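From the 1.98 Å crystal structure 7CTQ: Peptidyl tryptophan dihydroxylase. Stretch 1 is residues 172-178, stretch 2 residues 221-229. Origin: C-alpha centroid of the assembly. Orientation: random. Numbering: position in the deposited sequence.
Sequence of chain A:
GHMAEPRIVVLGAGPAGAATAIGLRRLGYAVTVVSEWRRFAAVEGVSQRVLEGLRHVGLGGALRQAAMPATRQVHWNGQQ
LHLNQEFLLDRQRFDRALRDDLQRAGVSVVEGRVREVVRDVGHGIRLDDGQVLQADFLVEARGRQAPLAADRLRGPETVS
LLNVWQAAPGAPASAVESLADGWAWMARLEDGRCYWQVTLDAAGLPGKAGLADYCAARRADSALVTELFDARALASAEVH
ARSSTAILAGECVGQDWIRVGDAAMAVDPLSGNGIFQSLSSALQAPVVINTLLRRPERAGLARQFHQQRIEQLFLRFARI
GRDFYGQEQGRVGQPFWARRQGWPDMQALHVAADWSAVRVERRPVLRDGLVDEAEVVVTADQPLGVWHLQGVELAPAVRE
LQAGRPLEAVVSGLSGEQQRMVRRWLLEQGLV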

# COMPACT_ATOMS: atom_id res chain seq x y z
N PRO A 172 -3.21 -8.45 26.90
CA PRO A 172 -3.17 -7.83 25.57
C PRO A 172 -4.52 -7.26 25.16
O PRO A 172 -5.58 -7.79 25.49
CB PRO A 172 -2.76 -8.99 24.66
CG PRO A 172 -3.25 -10.21 25.35
CD PRO A 172 -3.23 -9.93 26.84
N ALA A 173 -4.46 -6.16 24.41
CA ALA A 173 -5.65 -5.49 23.90
C ALA A 173 -5.25 -4.41 22.91
O ALA A 173 -4.07 -4.07 22.77
CB ALA A 173 -6.49 -4.89 25.04
N SER A 174 -6.25 -3.88 22.21
CA SER A 174 -6.06 -2.74 21.33
C SER A 174 -7.38 -1.98 21.27
O SER A 174 -8.42 -2.47 21.72
CB SER A 174 -5.60 -3.18 19.94
OG SER A 174 -6.61 -3.90 19.26
N ALA A 175 -7.33 -0.75 20.74
CA ALA A 175 -8.55 0.04 20.63
C ALA A 175 -8.40 1.13 19.58
O ALA A 175 -7.29 1.55 19.24
CB ALA A 175 -8.95 0.66 21.98
N VAL A 176 -9.56 1.58 19.09
CA VAL A 176 -9.69 2.72 18.19
C VAL A 176 -10.82 3.59 18.72
O VAL A 176 -11.89 3.08 19.06
CB VAL A 176 -10.01 2.30 16.74
CG1 VAL A 176 -9.65 3.42 15.75
CG2 VAL A 176 -9.31 1.01 16.38
N GLU A 177 -10.58 4.91 18.79
CA GLU A 177 -11.64 5.83 19.17
C GLU A 177 -11.58 7.06 18.28
O GLU A 177 -10.51 7.60 18.00
CB GLU A 177 -11.60 6.23 20.65
CG GLU A 177 -10.36 6.99 21.09
CD GLU A 177 -10.44 7.51 22.53
OE1 GLU A 177 -11.55 7.79 23.05
OE2 GLU A 177 -9.37 7.64 23.16
N SER A 178 -12.76 7.48 17.83
CA SER A 178 -12.93 8.74 17.14
C SER A 178 -12.88 9.88 18.15
O SER A 178 -13.59 9.86 19.16
CB SER A 178 -14.26 8.73 16.38
OG SER A 178 -14.86 10.01 16.31
N ASP A 221 -6.84 12.49 28.71
CA ASP A 221 -8.24 12.82 28.53
C ASP A 221 -9.07 11.64 28.05
O ASP A 221 -10.29 11.78 27.91
CB ASP A 221 -8.38 13.99 27.55
CG ASP A 221 -7.89 15.32 28.14
OD1 ASP A 221 -7.46 15.35 29.32
OD2 ASP A 221 -7.91 16.34 27.40
N SER A 222 -8.46 10.48 27.82
CA SER A 222 -9.14 9.37 27.18
C SER A 222 -9.50 8.30 28.20
O SER A 222 -8.61 7.70 28.82
CB SER A 222 -8.28 8.76 26.07
OG SER A 222 -8.86 7.55 25.60
N ALA A 223 -10.81 8.03 28.37
CA ALA A 223 -11.24 6.94 29.24
C ALA A 223 -10.79 5.59 28.71
O ALA A 223 -10.56 4.66 29.48
CB ALA A 223 -12.76 6.96 29.41
N LEU A 224 -10.65 5.47 27.38
CA LEU A 224 -10.14 4.25 26.79
C LEU A 224 -8.69 4.00 27.20
O LEU A 224 -8.33 2.87 27.55
CB LEU A 224 -10.25 4.33 25.26
CG LEU A 224 -10.68 3.11 24.47
CD1 LEU A 224 -11.69 2.27 25.24
CD2 LEU A 224 -11.28 3.57 23.16
N VAL A 225 -7.85 5.04 27.17
CA VAL A 225 -6.47 4.90 27.63
C VAL A 225 -6.44 4.41 29.08
O VAL A 225 -5.65 3.52 29.44
CB VAL A 225 -5.72 6.23 27.46
CG1 VAL A 225 -4.42 6.22 28.24
CG2 VAL A 225 -5.43 6.51 25.99
N THR A 226 -7.32 4.95 29.92
CA THR A 226 -7.33 4.58 31.34
C THR A 226 -7.67 3.10 31.52
O THR A 226 -6.96 2.38 32.23
CB THR A 226 -8.33 5.45 32.11
OG1 THR A 226 -7.92 6.83 32.06
CG2 THR A 226 -8.41 5.03 33.56
N GLU A 227 -8.74 2.65 30.87
CA GLU A 227 -9.15 1.25 30.96
C GLU A 227 -8.04 0.32 30.48
O GLU A 227 -7.64 -0.61 31.19
CB GLU A 227 -10.42 1.02 30.14
CG GLU A 227 -11.07 -0.33 30.37
CD GLU A 227 -12.55 -0.34 30.03
OE1 GLU A 227 -13.30 -1.12 30.66
OE2 GLU A 227 -12.96 0.42 29.13
N LEU A 228 -7.53 0.56 29.28
CA LEU A 228 -6.60 -0.37 28.65
C LEU A 228 -5.24 -0.41 29.32
O LEU A 228 -4.57 -1.45 29.31
CB LEU A 228 -6.43 -0.03 27.17
CG LEU A 228 -7.18 -0.95 26.21
CD1 LEU A 228 -8.67 -0.64 26.27
CD2 LEU A 228 -6.64 -0.83 24.80
N PHE A 229 -4.78 0.72 29.88
CA PHE A 229 -3.42 0.83 30.38
C PHE A 229 -3.45 1.13 31.87
O PHE A 229 -4.03 2.14 32.29
CB PHE A 229 -2.64 1.91 29.64
CG PHE A 229 -2.63 1.74 28.14
CD1 PHE A 229 -1.73 0.87 27.54
CD2 PHE A 229 -3.50 2.46 27.35
CE1 PHE A 229 -1.72 0.71 26.16
CE2 PHE A 229 -3.49 2.31 25.97
CZ PHE A 229 -2.59 1.44 25.37

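The most unusual feature of this contact is a very short hydrogen bond: the hydroxyl OG of Ser 222 donates to the carboxylate oxygen OE2 of Glu 177 across only 2.5 Å. The same hydroxyl does a second job. Ser 222 occupies the N-cap position, immediately before the helix of residues 223-228, and its OG accepts from the backbone N of Val 225 at 3.1 Å, with a nearly straight N-H...O angle of 165°. The first turn of a helix has amide groups with no preceding carbonyl to receive them, and serine is a classic residue for meeting that need. A hydroxyl can accept and donate at once, so here the oxygen that caps the helix also donates a hydrogen bond to Glu 177, 45 residues earlier in the sequence. The case illustrates a general principle: a capping residue can anchor a helix to its neighbour as well as begin it.

The reach of Glu 177 makes this link possible. Its CA-to-CB bond points toward the helical stretch, and chi1 near +60° (p) followed by an extended chi2 (t) carries the carboxylate out to the serine, which itself adopts the t rotamer. The aliphatic part of the glutamate is also used: its CB lies 3.7 Å from CD2 of Leu 224, so that one side chain offers a hydrocarbon surface near the backbone and a charged acceptor at its tip. Ser 222 is buried, and the bond gives its hydroxyl a polar partner there.

Beyond this polar link, the packing is apolar and follows the periodicities of the two elements. Strand 173-178 and the helix run almost antiparallel, at 175°, with their axes approaching to 9.7 Å. In the strand, alternate residues Ala 173, Ala 175 and Glu 177 direct their CA-to-CB bonds toward the helix, whereas those of Ser 174 and Val 176 point away. In the helix, Leu 224 and Leu 228, one turn apart, both point toward the strand. The backbone bond from Leu 228 N to Leu 224 O, 3.0 Å long, belongs to the turn that sets this spacing. The register accordingly pairs Ala 173 with Leu 228, whose CA atoms are 7.0 Å apart, and Ala 175 with Leu 224, whose CA atoms are 7.6 Å apart.

Small residues on the strand complement large ones on the helix. Ala 175 CB touches both leucines, lying 3.9 Å from Leu 224 CG and 3.9 Å from Leu 228 CD2; Leu 228 CD2 also lies 4.1 Å from Ala 173 CB. The same methyl approaches the strand backbone, with CD2 of Leu 228 3.8 Å from the carbonyl carbon C of Ser 174. The short alanine side chains thus accompany a close backbone approach, while the branched leucines supply much of the covered surface. Ser 174, facing away, has its hydroxyl satisfied elsewhere in the structure. Altogether the two stretches bury 287 Å², a modest area that combines leucine-alanine packing with one short polar tie.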